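Local coordinates for protein type C neurotoxin (Clostridium botulinum, PDB 3PME) that probably binds gangliosides and membrane lipids on nerve cells, as the receptor-binding domain of a mosaic C/D botulinum neurotoxin, at residues A[113-124]-A[163-174]; A[364-372]-A[396-404]. All coordinates share one frame; numbering follows the deposited sequence.

Contact 1: residues A[113-124]-A[163-174]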
loop_
_atom_site.group_PDB
_atom_site.type_symbol
_atom_site.label_atom_id
_atom_site.label_comp_id
_atom_site.label_asym_id
_atom_site.label_seq_id
_atom_site.Cartn_x
_atom_site.Cartn_y
_atom_site.Cartn_z
ATOM N N LEU A 113 9.365 -0.460 -25.213
ATOM C CA LEU A 113 9.167 -1.423 -26.291
ATOM C C LEU A 113 10.109 -1.031 -27.412
ATOM O O LEU A 113 10.100 0.120 -27.860
ATOM C CB LEU A 113 7.723 -1.401 -26.806
ATOM C CG LEU A 113 7.383 -2.477 -27.847
ATOM C CD1 LEU A 113 7.437 -3.868 -27.217
ATOM C CD2 LEU A 113 5.993 -2.242 -28.467
ATOM N N GLN A 114 10.927 -1.978 -27.865
ATOM C CA GLN A 114 12.016 -1.647 -28.780
ATOM C C GLN A 114 12.019 -2.543 -30.008
ATOM O O GLN A 114 11.959 -3.772 -29.893
ATOM C CB GLN A 114 13.342 -1.747 -28.038
ATOM C CG GLN A 114 14.556 -1.383 -28.856
ATOM C CD GLN A 114 15.736 -1.115 -27.957
ATOM O OE1 GLN A 114 15.712 -0.175 -27.157
ATOM N NE2 GLN A 114 16.762 -1.943 -28.060
ATOM N N ASP A 115 12.094 -1.921 -31.187
ATOM C CA ASP A 115 12.060 -2.665 -32.444
ATOM C C ASP A 115 13.435 -3.146 -32.907
ATOM O O ASP A 115 14.457 -2.919 -32.245
ATOM C CB ASP A 115 11.313 -1.883 -33.544
ATOM C CG ASP A 115 12.108 -0.693 -34.118
ATOM O OD1 ASP A 115 13.340 -0.596 -33.963
ATOM O OD2 ASP A 115 11.466 0.144 -34.794
ATOM N N ILE A 116 13.456 -3.806 -34.060
ATOM C CA ILE A 116 14.682 -4.456 -34.510
ATOM C C ILE A 116 15.754 -3.485 -35.019
ATOM O O ILE A 116 16.890 -3.892 -35.283
ATOM C CB ILE A 116 14.382 -5.584 -35.529
ATOM C CG1 ILE A 116 13.425 -5.100 -36.623
ATOM C CG2 ILE A 116 13.766 -6.779 -34.816
ATOM C CD1 ILE A 116 14.053 -4.149 -37.634
ATOM N N ASN A 117 15.400 -2.206 -35.121
ATOM C CA ASN A 117 16.372 -1.161 -35.443
ATOM C C ASN A 117 16.823 -0.389 -34.204
ATOM O O ASN A 117 17.469 0.654 -34.312
ATOM C CB ASN A 117 15.797 -0.197 -36.482
ATOM C CG ASN A 117 15.593 -0.856 -37.824
ATOM O OD1 ASN A 117 14.556 -0.690 -38.461
ATOM N ND2 ASN A 117 16.575 -1.638 -38.246
ATOM N N ARG A 118 16.459 -0.898 -33.031
ATOM C CA ARG A 118 16.787 -0.253 -31.763
ATOM C C ARG A 118 16.030 1.057 -31.524
ATOM O O ARG A 118 16.354 1.803 -30.605
ATOM C CB ARG A 118 18.296 -0.042 -31.638
ATOM C CG ARG A 118 19.075 -1.348 -31.598
ATOM C CD ARG A 118 20.564 -1.119 -31.384
ATOM N NE ARG A 118 21.152 -2.200 -30.596
ATOM C CZ ARG A 118 21.064 -2.289 -29.272
ATOM N NH1 ARG A 118 20.408 -1.358 -28.588
ATOM N NH2 ARG A 118 21.622 -3.308 -28.629
ATOM N N LYS A 119 15.021 1.330 -32.342
ATOM C CA LYS A 119 14.119 2.444 -32.072
ATOM C C LYS A 119 13.160 2.009 -30.966
ATOM O O LYS A 119 12.705 0.865 -30.947
ATOM C CB LYS A 119 13.357 2.824 -33.342
ATOM C CG LYS A 119 12.312 3.915 -33.170
ATOM C CD LYS A 119 11.549 4.170 -34.473
ATOM C CE LYS A 119 10.410 5.163 -34.262
ATOM N NZ LYS A 119 9.533 5.283 -35.464
ATOM N N TYR A 120 12.859 2.893 -30.027
ATOM C CA TYR A 120 11.971 2.497 -28.941
ATOM C C TYR A 120 10.918 3.548 -28.614
ATOM O O TYR A 120 11.039 4.722 -28.986
ATOM C CB TYR A 120 12.760 2.136 -27.681
ATOM C CG TYR A 120 13.414 3.319 -27.017
ATOM C CD1 TYR A 120 14.664 3.763 -27.423
ATOM C CD2 TYR A 120 12.777 3.993 -25.988
ATOM C CE1 TYR A 120 15.264 4.845 -26.819
ATOM C CE2 TYR A 120 13.374 5.073 -25.368
ATOM C CZ TYR A 120 14.614 5.494 -25.792
ATOM O OH TYR A 120 15.210 6.576 -25.190
ATOM N N LYS A 121 9.864 3.094 -27.952
ATOM C CA LYS A 121 8.836 3.976 -27.397
ATOM C C LYS A 121 8.727 3.648 -25.922
ATOM O O LYS A 121 9.023 2.527 -25.510
ATOM C CB LYS A 121 7.482 3.742 -28.072
ATOM C CG LYS A 121 7.468 4.009 -29.568
ATOM C CD LYS A 121 7.840 5.452 -29.868
ATOM C CE LYS A 121 7.595 5.794 -31.334
ATOM N NZ LYS A 121 6.163 6.140 -31.576
ATOM N N SER A 122 8.311 4.616 -25.119
ATOM C CA SER A 122 8.212 4.375 -23.684
ATOM C C SER A 122 6.955 4.970 -23.064
ATOM O O SER A 122 6.390 5.952 -23.562
ATOM C CB SER A 122 9.451 4.918 -22.971
ATOM O OG SER A 122 9.535 6.319 -23.104
ATOM N N LEU A 123 6.515 4.344 -21.976
ATOM C CA LEU A 123 5.492 4.898 -21.101
ATOM C C LEU A 123 6.214 5.222 -19.812
ATOM O O LEU A 123 6.945 4.389 -19.293
ATOM C CB LEU A 123 4.409 3.863 -20.824
ATOM C CG LEU A 123 3.569 3.443 -22.034
ATOM C CD1 LEU A 123 2.856 2.126 -21.718
ATOM C CD2 LEU A 123 2.577 4.561 -22.343
ATOM N N ILE A 124 6.008 6.429 -19.304
ATOM C CA ILE A 124 6.716 6.881 -18.119
ATOM C C ILE A 124 5.716 7.399 -17.100
ATOM O O ILE A 124 4.808 8.158 -17.434
ATOM C CB ILE A 124 7.735 7.980 -18.469
ATOM C CG1 ILE A 124 8.707 7.484 -19.542
ATOM C CG2 ILE A 124 8.530 8.387 -17.226
ATOM C CD1 ILE A 124 9.548 8.594 -20.172
ATOM N N GLN A 163 -1.106 7.236 -19.145
ATOM C CA GLN A 163 -0.285 7.604 -20.297
ATOM C C GLN A 163 -0.558 6.674 -21.463
ATOM O O GLN A 163 -0.922 5.513 -21.278
ATOM C CB GLN A 163 1.206 7.516 -19.941
ATOM C CG GLN A 163 1.642 8.433 -18.797
ATOM C CD GLN A 163 1.863 9.859 -19.249
ATOM O OE1 GLN A 163 1.133 10.773 -18.852
ATOM N NE2 GLN A 163 2.876 10.064 -20.075
ATOM N N SER A 164 -0.367 7.193 -22.670
ATOM C CA SER A 164 -0.455 6.385 -23.874
ATOM C C SER A 164 0.713 6.758 -24.781
ATOM O O SER A 164 1.232 7.875 -24.713
ATOM C CB SER A 164 -1.782 6.642 -24.588
ATOM O OG SER A 164 -1.902 5.833 -25.752
ATOM N N GLU A 165 1.137 5.810 -25.608
ATOM C CA GLU A 165 2.207 6.044 -26.563
ATOM C C GLU A 165 1.955 5.237 -27.824
ATOM O O GLU A 165 1.580 4.067 -27.780
ATOM C CB GLU A 165 3.574 5.688 -25.962
ATOM C CG GLU A 165 4.745 6.060 -26.860
ATOM C CD GLU A 165 5.027 7.550 -26.864
ATOM O OE1 GLU A 165 4.511 8.256 -25.973
ATOM O OE2 GLU A 165 5.777 8.014 -27.747
ATOM N N ARG A 166 2.164 5.876 -28.965
ATOM C CA ARG A 166 1.928 5.224 -30.240
ATOM C C ARG A 166 3.026 4.201 -30.502
ATOM O O ARG A 166 4.200 4.491 -30.294
ATOM C CB ARG A 166 1.908 6.285 -31.338
ATOM C CG ARG A 166 1.528 5.787 -32.701
ATOM C CD ARG A 166 1.240 6.980 -33.611
ATOM N NE ARG A 166 2.396 7.863 -33.750
ATOM C CZ ARG A 166 2.634 8.931 -32.989
ATOM N NH1 ARG A 166 1.794 9.266 -32.013
ATOM N NH2 ARG A 166 3.720 9.663 -33.201
ATOM N N ILE A 167 2.643 3.004 -30.931
ATOM C CA ILE A 167 3.632 1.990 -31.290
ATOM C C ILE A 167 3.407 1.439 -32.693
ATOM O O ILE A 167 4.210 0.654 -33.188
ATOM C CB ILE A 167 3.687 0.818 -30.273
ATOM C CG1 ILE A 167 2.314 0.155 -30.118
ATOM C CG2 ILE A 167 4.216 1.296 -28.919
ATOM C CD1 ILE A 167 2.347 -1.150 -29.357
ATOM N N GLU A 168 2.318 1.865 -33.326
ATOM C CA GLU A 168 1.973 1.382 -34.654
ATOM C C GLU A 168 3.036 1.800 -35.658
ATOM O O GLU A 168 3.141 1.219 -36.739
ATOM C CB GLU A 168 0.609 1.934 -35.080
ATOM C CG GLU A 168 0.060 1.313 -36.355
ATOM C CD GLU A 168 -1.182 2.028 -36.864
ATOM O OE1 GLU A 168 -1.442 3.168 -36.410
ATOM O OE2 GLU A 168 -1.889 1.450 -37.720
ATOM N N ASP A 169 3.825 2.806 -35.298
ATOM C CA ASP A 169 4.870 3.322 -36.174
ATOM C C ASP A 169 6.249 2.678 -35.959
ATOM O O ASP A 169 7.191 2.960 -36.700
ATOM C CB ASP A 169 4.971 4.849 -36.044
ATOM C CG ASP A 169 5.239 5.305 -34.614
ATOM O OD1 ASP A 169 4.754 4.654 -33.661
ATOM O OD2 ASP A 169 5.929 6.333 -34.444
ATOM N N LEU A 170 6.388 1.836 -34.939
ATOM C CA LEU A 170 7.628 1.077 -34.784
ATOM C C LEU A 170 7.737 0.117 -35.953
ATOM O O LEU A 170 6.737 -0.237 -36.575
ATOM C CB LEU A 170 7.634 0.270 -33.478
ATOM C CG LEU A 170 7.883 1.033 -32.174
ATOM C CD1 LEU A 170 7.796 0.092 -30.965
ATOM C CD2 LEU A 170 9.220 1.734 -32.207
ATOM N N ASP A 171 8.955 -0.318 -36.250
ATOM C CA ASP A 171 9.109 -1.433 -37.173
ATOM C C ASP A 171 8.970 -2.729 -36.380
ATOM O O ASP A 171 8.448 -2.716 -35.262
ATOM C CB ASP A 171 10.428 -1.307 -37.925
ATOM C CG ASP A 171 10.430 -0.099 -38.853
ATOM O OD1 ASP A 171 9.468 0.033 -39.635
ATOM O OD2 ASP A 171 11.363 0.728 -38.778
ATOM N N GLU A 172 9.401 -3.849 -36.950
ATOM C CA GLU A 172 9.168 -5.135 -36.310
ATOM C C GLU A 172 9.725 -5.213 -34.885
ATOM O O GLU A 172 10.830 -4.754 -34.607
ATOM C CB GLU A 172 9.759 -6.274 -37.154
ATOM C CG GLU A 172 9.062 -6.502 -38.491
ATOM C CD GLU A 172 9.711 -5.756 -39.646
ATOM O OE1 GLU A 172 10.396 -4.738 -39.421
ATOM O OE2 GLU A 172 9.521 -6.196 -40.799
ATOM N N VAL A 173 8.943 -5.808 -33.993
ATOM C CA VAL A 173 9.421 -6.131 -32.655
ATOM C C VAL A 173 9.588 -7.647 -32.587
ATOM O O VAL A 173 8.670 -8.394 -32.927
ATOM C CB VAL A 173 8.441 -5.659 -31.561
ATOM C CG1 VAL A 173 8.899 -6.161 -30.197
ATOM C CG2 VAL A 173 8.329 -4.138 -31.561
ATOM N N LYS A 174 10.775 -8.096 -32.196
ATOM C CA LYS A 174 11.033 -9.518 -32.007
ATOM C C LYS A 174 10.941 -9.775 -30.518
ATOM O O LYS A 174 11.804 -9.327 -29.770
ATOM C CB LYS A 174 12.436 -9.875 -32.527
ATOM C CG LYS A 174 12.909 -11.296 -32.244
ATOM C CD LYS A 174 12.048 -12.325 -32.939
ATOM C CE LYS A 174 12.578 -13.742 -32.726
ATOM N NZ LYS A 174 12.598 -14.088 -31.263
HETATM O O HOH W 1 12.649 1.417 -36.750
HETATM O O HOH W 2 5.539 8.659 -30.604
HETATM O O HOH W 3 8.246 7.240 -26.440
#
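Lys121 reaches from the hairpin of strands 108-114 and 120-126 to the end of strand 160-166 and the loop after it, at one end of the concanavalin-like beta sandwich. Strands 120-124 and 163-166 run antiparallel, but their axes stay 6.8 Å apart. The lysine chain bends at chi2 (-60°) and chi4 (82°), curling its ammonium back over the opposite backbone. NZ meets Arg166 O at 2.9 Å from above the carbonyl plane and forms a salt bridge with Asp169, using the syn lone pairs of both oxygens. A water bound to Glu165 OE2 makes four acceptors for three N-H groups, at least one of them shared. Lysine suits this place because its methylenes pack on Glu165 and Leu170 while its charge reaches the acidic loop.

Beneath the charges, Leu113 CD2 meets Leu170 CD1 at 3.9 Å and Ile167 CD1 at 3.9 Å, Leu113 and Ile167 crossing at about a right angle, while Leu113 CD1 rests on Val173 CG1. Branched aliphatic residues need no polar partners here: Leu113, Ile167 and Leu170 are buried, Val173 at the more open margin.

At the hairpin turn Asp115 OD1 takes Asn117 N, closing an Asx turn, and Lys119 N from the opposite face of the carboxylate. Asp115 OD2 accepts Asp171 N at 2.9 Å on its anti side. The Asp115 and Asp171 side chains lie side by side, pointing the same way, carboxylate planes 21° apart, a water near both. Ile116 N lies almost on the axis of the Glu172 carbonyl, 2.8 Å from N to O, although its N-H bends off that line.

Contact 2: residues A[364-372]-A[396-404]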
loop_
_atom_site.group_PDB
_atom_site.type_symbol
_atom_site.label_atom_id
_atom_site.label_comp_id
_atom_site.label_asym_id
_atom_site.label_seq_id
_atom_site.Cartn_x
_atom_site.Cartn_y
_atom_site.Cartn_z
ATOM N N LYS A 364 -23.626 4.771 22.018
ATOM C CA LYS A 364 -24.093 5.460 20.814
ATOM C C LYS A 364 -23.145 5.097 19.684
ATOM O O LYS A 364 -21.999 4.719 19.930
ATOM C CB LYS A 364 -24.095 6.982 21.001
ATOM C CG LYS A 364 -25.056 7.505 22.065
ATOM C CD LYS A 364 -24.996 9.024 22.146
ATOM C CE LYS A 364 -25.737 9.556 23.373
ATOM N NZ LYS A 364 -27.184 9.212 23.329
ATOM N N ASN A 365 -23.621 5.188 18.451
ATOM C CA ASN A 365 -22.764 4.947 17.308
ATOM C C ASN A 365 -21.895 6.160 17.048
ATOM O O ASN A 365 -22.401 7.258 16.815
ATOM C CB ASN A 365 -23.585 4.619 16.059
ATOM C CG ASN A 365 -24.209 3.238 16.122
ATOM O OD1 ASN A 365 -25.406 3.074 15.890
ATOM N ND2 ASN A 365 -23.401 2.241 16.446
ATOM N N THR A 366 -20.583 5.965 17.097
ATOM C CA THR A 366 -19.667 7.053 16.793
ATOM C C THR A 366 -18.641 6.646 15.751
ATOM O O THR A 366 -18.438 5.457 15.468
ATOM C CB THR A 366 -18.900 7.531 18.032
ATOM O OG1 THR A 366 -18.153 6.444 18.574
ATOM C CG2 THR A 366 -19.853 8.082 19.105
ATOM N N MET A 367 -17.984 7.655 15.196
ATOM C CA MET A 367 -16.899 7.452 14.250
ATOM C C MET A 367 -15.747 8.317 14.707
ATOM O O MET A 367 -15.955 9.445 15.149
ATOM C CB MET A 367 -17.311 7.871 12.833
ATOM C CG MET A 367 -16.209 7.616 11.807
ATOM S SD MET A 367 -16.644 7.986 10.098
ATOM C CE MET A 367 -16.942 9.719 10.226
ATOM N N LEU A 368 -14.523 7.815 14.608
ATOM C CA LEU A 368 -13.380 8.635 14.984
ATOM C C LEU A 368 -13.015 9.623 13.882
ATOM O O LEU A 368 -12.973 9.272 12.690
ATOM C CB LEU A 368 -12.164 7.777 15.316
ATOM C CG LEU A 368 -12.333 6.744 16.423
ATOM C CD1 LEU A 368 -10.967 6.172 16.801
ATOM C CD2 LEU A 368 -12.996 7.380 17.622
ATOM N N LEU A 369 -12.763 10.865 14.276
ATOM C CA LEU A 369 -12.178 11.823 13.347
ATOM C C LEU A 369 -11.181 12.723 14.066
ATOM O O LEU A 369 -11.037 12.650 15.289
ATOM C CB LEU A 369 -13.260 12.624 12.610
ATOM C CG LEU A 369 -14.282 13.399 13.433
ATOM C CD1 LEU A 369 -13.694 14.684 13.989
ATOM C CD2 LEU A 369 -15.487 13.732 12.570
ATOM N N ALA A 370 -10.466 13.549 13.312
ATOM C CA ALA A 370 -9.543 14.495 13.926
ATOM C C ALA A 370 -9.845 15.902 13.430
ATOM O O ALA A 370 -10.097 16.112 12.248
ATOM C CB ALA A 370 -8.095 14.122 13.626
ATOM N N ASP A 371 -9.796 16.865 14.339
ATOM C CA ASP A 371 -10.062 18.260 13.990
ATOM C C ASP A 371 -9.560 19.112 15.144
ATOM O O ASP A 371 -9.150 18.582 16.188
ATOM C CB ASP A 371 -11.573 18.475 13.774
ATOM C CG ASP A 371 -11.913 19.774 13.007
ATOM O OD1 ASP A 371 -11.014 20.573 12.660
ATOM O OD2 ASP A 371 -13.119 19.985 12.759
ATOM N N ILE A 372 -9.597 20.427 14.956
ATOM C CA ILE A 372 -9.248 21.377 16.003
ATOM C C ILE A 372 -10.476 21.593 16.881
ATOM O O ILE A 372 -11.495 22.126 16.440
ATOM C CB ILE A 372 -8.764 22.715 15.387
ATOM C CG1 ILE A 372 -7.502 22.470 14.557
ATOM C CG2 ILE A 372 -8.510 23.752 16.463
ATOM C CD1 ILE A 372 -7.126 23.630 13.640
ATOM N N LEU A 396 -18.716 10.850 6.306
ATOM C CA LEU A 396 -18.220 9.579 5.780
ATOM C C LEU A 396 -17.279 9.713 4.585
ATOM O O LEU A 396 -16.531 8.782 4.280
ATOM C CB LEU A 396 -19.385 8.634 5.450
ATOM C CG LEU A 396 -20.030 7.961 6.665
ATOM C CD1 LEU A 396 -21.279 7.191 6.252
ATOM C CD2 LEU A 396 -19.035 7.034 7.340
ATOM N N LEU A 397 -17.326 10.851 3.897
ATOM C CA LEU A 397 -16.407 11.106 2.797
ATOM C C LEU A 397 -15.355 12.152 3.165
ATOM O O LEU A 397 -14.557 12.554 2.317
ATOM C CB LEU A 397 -17.174 11.561 1.552
ATOM C CG LEU A 397 -18.157 10.550 0.968
ATOM C CD1 LEU A 397 -19.076 11.229 -0.044
ATOM C CD2 LEU A 397 -17.399 9.406 0.324
ATOM N N SER A 398 -15.351 12.584 4.425
ATOM C CA SER A 398 -14.405 13.595 4.892
ATOM C C SER A 398 -13.060 12.964 5.187
ATOM O O SER A 398 -13.004 11.947 5.872
ATOM C CB SER A 398 -14.926 14.244 6.177
ATOM O OG SER A 398 -13.942 15.091 6.748
ATOM N N THR A 399 -11.974 13.569 4.709
ATOM C CA THR A 399 -10.651 13.009 4.984
ATOM C C THR A 399 -10.330 13.085 6.480
ATOM O O THR A 399 -9.483 12.346 6.962
ATOM C CB THR A 399 -9.521 13.669 4.166
ATOM O OG1 THR A 399 -9.495 15.078 4.416
ATOM C CG2 THR A 399 -9.729 13.407 2.677
ATOM N N SER A 400 -11.018 13.958 7.211
ATOM C CA SER A 400 -10.853 14.005 8.659
ATOM C C SER A 400 -11.243 12.687 9.341
ATOM O O SER A 400 -10.878 12.460 10.501
ATOM C CB SER A 400 -11.634 15.174 9.273
ATOM O OG SER A 400 -13.023 14.914 9.297
ATOM N N SER A 401 -11.990 11.829 8.637
ATOM C CA SER A 401 -12.382 10.519 9.175
ATOM C C SER A 401 -11.475 9.380 8.732
ATOM O O SER A 401 -11.707 8.218 9.096
ATOM C CB SER A 401 -13.813 10.171 8.775
ATOM O OG SER A 401 -13.849 9.807 7.395
ATOM N N PHE A 402 -10.464 9.696 7.925
ATOM C CA PHE A 402 -9.578 8.674 7.382
ATOM C C PHE A 402 -8.341 8.508 8.259
ATOM O O PHE A 402 -7.678 9.490 8.577
ATOM C CB PHE A 402 -9.130 9.024 5.957
ATOM C CG PHE A 402 -10.256 9.107 4.943
ATOM C CD1 PHE A 402 -11.560 8.753 5.268
ATOM C CD2 PHE A 402 -9.985 9.534 3.650
ATOM C CE1 PHE A 402 -12.578 8.839 4.320
ATOM C CE2 PHE A 402 -10.995 9.617 2.694
ATOM C CZ PHE A 402 -12.284 9.271 3.030
ATOM N N TRP A 403 -8.033 7.260 8.616
ATOM C CA TRP A 403 -6.859 6.954 9.443
ATOM C C TRP A 403 -5.874 6.055 8.720
ATOM O O TRP A 403 -6.268 5.174 7.953
ATOM C CB TRP A 403 -7.295 6.285 10.755
ATOM C CG TRP A 403 -8.236 7.152 11.515
ATOM C CD1 TRP A 403 -9.591 7.194 11.390
ATOM C CD2 TRP A 403 -7.886 8.162 12.465
ATOM N NE1 TRP A 403 -10.114 8.158 12.218
ATOM C CE2 TRP A 403 -9.089 8.762 12.898
ATOM C CE3 TRP A 403 -6.676 8.607 13.002
ATOM C CZ2 TRP A 403 -9.112 9.790 13.835
ATOM C CZ3 TRP A 403 -6.707 9.631 13.954
ATOM C CH2 TRP A 403 -7.913 10.207 14.346
ATOM N N LYS A 404 -4.589 6.281 8.980
ATOM C CA LYS A 404 -3.538 5.445 8.409
ATOM C C LYS A 404 -2.616 4.982 9.523
ATOM O O LYS A 404 -2.580 5.581 10.607
ATOM C CB LYS A 404 -2.743 6.189 7.333
ATOM C CG LYS A 404 -3.555 6.566 6.103
ATOM C CD LYS A 404 -2.638 7.223 5.081
ATOM C CE LYS A 404 -3.311 7.371 3.732
ATOM N NZ LYS A 404 -2.346 7.821 2.698
HETATM O O HOH W 4 -12.976 7.009 11.148
#
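Trp403 NE1 donates to Leu368 O at 3.1 Å, and Ala370 N to Ser400 O at 3.0 Å; these two hydrogen bonds join strand 366-373 to the 3-10 turn 399-401 and strand 403-406, within the C-terminal receptor-binding half, which belongs to the beta-trefoil clan. The indole bond is nearly straight, 167° at the hydrogen, and Leu368 O lies close to the ring plane, although the nitrogen stands well above the carbonyl plane. Tryptophan suits this buried site because it pairs a broad apolar surface with one N-H for a backbone oxygen. A water lies 2.7 Å from both Leu368 O and Ser401 O and bridges the segments.

The apolar contacts spread from there. Trp403 CZ2 lies 3.9 Å from Leu368 CB, and CH2 meets the small methyl of Ala370. Met367, with CG anti to its backbone N (chi1 -178°), extends toward the turn and bends at chi3, bringing CE to a tight 3.5 Å from Ser401 CB and SD against Leu396 CD2.

Within the turn, Ser401 OG lies in the carbonyl plane of Ser398 and doubles the backbone bond from Ser401 N to Ser398 O; Gln357 NE2 bonds the same hydroxyl. Serine suits the place because its short hydroxyl can reach back to a carbonyl of its own turn.

Strand 366-373 pairs antiparallel with strands 356-360 and 383-389, while strand 403-406 pairs with 238-241, whose Asn241 ND2 also bonds Ser400 O; the contact therefore joins two sheets.

How the contacts relate
The two contacts belong to different halves of the molecule, on opposite sides of its centre, with about 47 Å between their centres and about 21 Å between nearest atoms. They share no strand or sheet. Contact 1 is partly buried and mostly peripheral: a hairpin meets a strand end and its loop across 961 Å² of combined surface, and salt-bridged charged chains surround a small aliphatic core. Contact 2 buries only 385 Å², yet nearly all its touching residues are buried. No salt bridge crosses it; backbone carbonyls, an indole and compact apolar groups carry it instead. Long charged side chains, which can span to carbonyls and carboxylates, thus suit the outer site, and closely fitted neutral ones the interior.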